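Long-range contact in putative acetoin utilization protein, acetoin dehydrogenase (Thermus thermophilus, PDB 5AWE), which is of unknown function but joins a pair of CBS domains to an ACT domain, a combination consistent with a role in sensing small ligands: residues A[142-147]-A[203-208]. Numbering follows the deposited sequence.
Sequences RITVDI and RVVDVR
Thr144 faces two residues of the partner strand at once, Val205 and Asp206, a classic beta bulge in the antiparallel pairing of 142-147 with 203-208. Its carbonyl oxygen accepts Val205 N at 3.0 Å and, weakly, Asp206 N, while Thr144 N donates to Asp206 O. From CB outward, the Thr144 side chain is divided between the same two neighbours. CB is pressed to 3.0 Å from Asp206 OD1, and OG1 makes a weak hydrogen bond of 2.9 Å to that oxygen, which thus lies beside the CB-OG1 bond. CG2 rests against Val205 CB at 3.8 Å. With OG1 anti to the carbonyl carbon (chi1 -58°), the hydroxyl is set against Asp206 and the methyl against Val205. An alanine here would probably leave Asp206 OD1 without its hydroxyl partner and open a gap beside Val205. A water bonded to Arg142 O also reaches Asp206 OD1, weakly. As the extra residue of the bulge, Val205 points its CB toward the other strand, and its CG2 touches Asp146 OD2 at 3.3 Å. Beyond the bulge, Asp146 N donates to Arg203 O in a nearly straight bond (171°); the side chains of the two residues run side by side, with OD2 over one guanidinium face in a long salt bridge, though Arg180 is the stronger partner of this carboxylate. At the other end Arg142 and Arg208 exchange backbone bonds, and their like-charged side chains approach to 3.8 Å between Arg142 NH1 and Arg208 NE; Glu95 of the second subunit probably offsets this charge through its salt bridge to Arg142. In the four-stranded ACT sheet, strand 203-209 is outermost within the chain, and 141-148 lies between it and strand 178-186. Ile143 and Val204 pack on Leu197 of helix 193-199, whereas Arg142 and Arg208 meet Pro93 of the second subunit.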
ATOM      1  N   ARG A 142       5.468 -43.778 -29.172  1.00 22.41           N
ATOM      2  CA  ARG A 142       4.435 -43.881 -28.159  1.00 22.86           C
ATOM      3  C   ARG A 142       3.286 -44.720 -28.721  1.00 23.21           C
ATOM      4  O   ARG A 142       2.605 -44.316 -29.665  1.00 23.79           O
ATOM      5  CB  ARG A 142       3.955 -42.482 -27.783  1.00 20.23           C
ATOM      6  CG  ARG A 142       2.838 -42.436 -26.764  1.00 24.13           C
ATOM      7  CD  ARG A 142       2.313 -41.013 -26.643  1.00 25.22           C
ATOM      8  NE  ARG A 142       1.408 -40.828 -25.518  1.00 17.26           N
ATOM      9  CZ  ARG A 142       0.085 -40.886 -25.608  1.00 21.82           C
ATOM     10  NH1 ARG A 142      -0.486 -41.136 -26.778  1.00 19.18           N
ATOM     11  NH2 ARG A 142      -0.669 -40.656 -24.535  1.00 21.92           N
ATOM     12  N   ILE A 143       3.083 -45.898 -28.146  1.00 23.71           N
ATOM     13  CA  ILE A 143       2.118 -46.848 -28.683  1.00 23.14           C
ATOM     14  C   ILE A 143       1.011 -47.098 -27.670  1.00 24.74           C
ATOM     15  O   ILE A 143       1.265 -47.603 -26.576  1.00 25.00           O
ATOM     16  CB  ILE A 143       2.804 -48.202 -29.028  1.00 22.69           C
ATOM     17  CG1 ILE A 143       3.932 -47.969 -30.041  1.00 14.61           C
ATOM     18  CG2 ILE A 143       1.781 -49.198 -29.595  1.00 16.33           C
ATOM     19  CD1 ILE A 143       4.747 -49.212 -30.354  1.00 20.36           C
ATOM     20  N   THR A 144      -0.214 -46.735 -28.030  1.00 25.40           N
ATOM     21  CA  THR A 144      -1.374 -47.184 -27.274  1.00 25.64           C
ATOM     22  C   THR A 144      -1.812 -48.516 -27.849  1.00 27.01           C
ATOM     23  O   THR A 144      -2.072 -48.623 -29.046  1.00 28.48           O
ATOM     24  CB  THR A 144      -2.550 -46.207 -27.381  1.00 23.62           C
ATOM     25  OG1 THR A 144      -2.141 -44.914 -26.925  1.00 25.66           O
ATOM     26  CG2 THR A 144      -3.710 -46.686 -26.523  1.00 19.77           C
ATOM     27  N   VAL A 145      -1.885 -49.533 -26.996  1.00 26.72           N
ATOM     28  CA  VAL A 145      -2.271 -50.861 -27.438  1.00 26.19           C
ATOM     29  C   VAL A 145      -3.230 -51.498 -26.444  1.00 27.08           C
ATOM     30  O   VAL A 145      -3.066 -51.359 -25.228  1.00 27.72           O
ATOM     31  CB  VAL A 145      -1.025 -51.763 -27.617  1.00 28.08           C
ATOM     32  CG1 VAL A 145      -0.130 -51.666 -26.392  1.00 29.26           C
ATOM     33  CG2 VAL A 145      -1.448 -53.207 -27.845  1.00 23.01           C
ATOM     34  N   ASP A 146      -4.238 -52.183 -26.974  1.00 26.15           N
ATOM     35  CA  ASP A 146      -5.206 -52.893 -26.152  1.00 26.60           C
ATOM     36  C   ASP A 146      -4.882 -54.375 -26.137  1.00 28.32           C
ATOM     37  O   ASP A 146      -4.923 -55.043 -27.175  1.00 29.98           O
ATOM     38  CB  ASP A 146      -6.621 -52.689 -26.696  1.00 26.60           C
ATOM     39  CG  ASP A 146      -7.144 -51.288 -26.449  1.00 27.49           C
ATOM     40  OD1 ASP A 146      -6.631 -50.608 -25.532  1.00 30.66           O
ATOM     41  OD2 ASP A 146      -8.068 -50.863 -27.169  1.00 25.05           O
ATOM     42  N   ILE A 147      -4.558 -54.891 -24.957  1.00 27.72           N
ATOM     43  CA  ILE A 147      -4.285 -56.309 -24.798  1.00 27.36           C
ATOM     44  C   ILE A 147      -5.390 -56.910 -23.950  1.00 28.05           C
ATOM     45  O   ILE A 147      -6.041 -56.200 -23.175  1.00 28.60           O
ATOM     46  CB  ILE A 147      -2.932 -56.551 -24.090  1.00 28.06           C
ATOM     47  CG1 ILE A 147      -2.928 -55.850 -22.725  1.00 28.05           C
ATOM     48  CG2 ILE A 147      -1.788 -56.054 -24.963  1.00 21.40           C
ATOM     49  CD1 ILE A 147      -1.714 -56.176 -21.866  1.00 25.39           C
ATOM     50  N   ARG A 203      -3.972 -55.613 -30.568  1.00 37.82           N
ATOM     51  CA  ARG A 203      -4.889 -54.595 -31.066  1.00 36.15           C
ATOM     52  C   ARG A 203      -4.320 -53.184 -30.924  1.00 34.68           C
ATOM     53  O   ARG A 203      -4.454 -52.558 -29.872  1.00 34.36           O
ATOM     54  CB  ARG A 203      -6.223 -54.689 -30.321  1.00 38.92           C
ATOM     55  CG  ARG A 203      -7.371 -54.010 -31.041  1.00 46.67           C
ATOM     56  CD  ARG A 203      -8.650 -54.003 -30.218  1.00 52.54           C
ATOM     57  NE  ARG A 203      -9.374 -52.725 -30.242  1.00 58.96           N
ATOM     58  CZ  ARG A 203      -9.133 -51.707 -31.074  1.00 61.90           C
ATOM     59  NH1 ARG A 203      -8.172 -51.777 -31.991  1.00 61.98           N
ATOM     60  NH2 ARG A 203      -9.859 -50.600 -30.987  1.00 61.58           N
ATOM     61  N   VAL A 204      -3.704 -52.681 -31.992  1.00 32.30           N
ATOM     62  CA  VAL A 204      -2.949 -51.434 -31.923  1.00 31.96           C
ATOM     63  C   VAL A 204      -3.836 -50.214 -32.152  1.00 32.16           C
ATOM     64  O   VAL A 204      -4.287 -49.962 -33.267  1.00 31.99           O
ATOM     65  CB  VAL A 204      -1.795 -51.420 -32.958  1.00 33.09           C
ATOM     66  CG1 VAL A 204      -1.049 -50.090 -32.897  1.00 31.74           C
ATOM     67  CG2 VAL A 204      -0.833 -52.574 -32.682  1.00 29.17           C
ATOM     68  N   VAL A 205      -4.066 -49.453 -31.088  1.00 32.14           N
ATOM     69  CA  VAL A 205      -5.004 -48.340 -31.127  1.00 32.46           C
ATOM     70  C   VAL A 205      -4.451 -47.136 -31.885  1.00 32.78           C
ATOM     71  O   VAL A 205      -5.110 -46.612 -32.789  1.00 33.38           O
ATOM     72  CB  VAL A 205      -5.396 -47.902 -29.699  1.00 34.61           C
ATOM     73  CG1 VAL A 205      -6.417 -46.782 -29.763  1.00 36.46           C
ATOM     74  CG2 VAL A 205      -5.959 -49.088 -28.928  1.00 29.72           C
ATOM     75  N   ASP A 206      -3.248 -46.693 -31.527  1.00 32.41           N
ATOM     76  CA  ASP A 206      -2.607 -45.612 -32.273  1.00 32.58           C
ATOM     77  C   ASP A 206      -1.108 -45.491 -32.021  1.00 33.20           C
ATOM     78  O   ASP A 206      -0.575 -46.072 -31.079  1.00 33.92           O
ATOM     79  CB  ASP A 206      -3.278 -44.277 -31.953  1.00 36.26           C
ATOM     80  CG  ASP A 206      -2.672 -43.604 -30.751  1.00 41.31           C
ATOM     81  OD1 ASP A 206      -2.538 -44.272 -29.706  1.00 48.64           O
ATOM     82  OD2 ASP A 206      -2.318 -42.411 -30.853  1.00 45.96           O
ATOM     83  N   VAL A 207      -0.434 -44.725 -32.875  1.00 32.95           N
ATOM     84  CA  VAL A 207       1.017 -44.600 -32.828  1.00 33.03           C
ATOM     85  C   VAL A 207       1.492 -43.189 -33.186  1.00 34.93           C
ATOM     86  O   VAL A 207       1.163 -42.654 -34.253  1.00 34.82           O
ATOM     87  CB  VAL A 207       1.683 -45.589 -33.798  1.00 32.07           C
ATOM     88  CG1 VAL A 207       3.197 -45.425 -33.750  1.00 30.77           C
ATOM     89  CG2 VAL A 207       1.282 -47.011 -33.445  1.00 30.42           C
ATOM     90  N   ARG A 208       2.274 -42.591 -32.296  1.00 34.96           N
ATOM     91  CA  ARG A 208       2.943 -41.339 -32.608  1.00 35.61           C
ATOM     92  C   ARG A 208       4.364 -41.325 -32.062  1.00 35.42           C
ATOM     93  O   ARG A 208       4.738 -42.192 -31.271  1.00 33.91           O
ATOM     94  CB  ARG A 208       2.153 -40.151 -32.047  1.00 39.65           C
ATOM     95  CG  ARG A 208       1.666 -40.323 -30.631  1.00 39.05           C
ATOM     96  CD  ARG A 208       0.158 -40.475 -30.628  1.00 47.21           C
ATOM     97  NE  ARG A 208      -0.511 -39.281 -30.125  1.00 52.03           N
ATOM     98  CZ  ARG A 208      -0.709 -38.172 -30.829  1.00 54.81           C
ATOM     99  NH1 ARG A 208      -1.333 -37.143 -30.274  1.00 54.05           N
ATOM    100  NH2 ARG A 208      -0.282 -38.091 -32.082  1.00 61.36           N
TER
HETATM  101  O   HOH W   1       0.003 -43.278 -29.262  1.00 34.90           O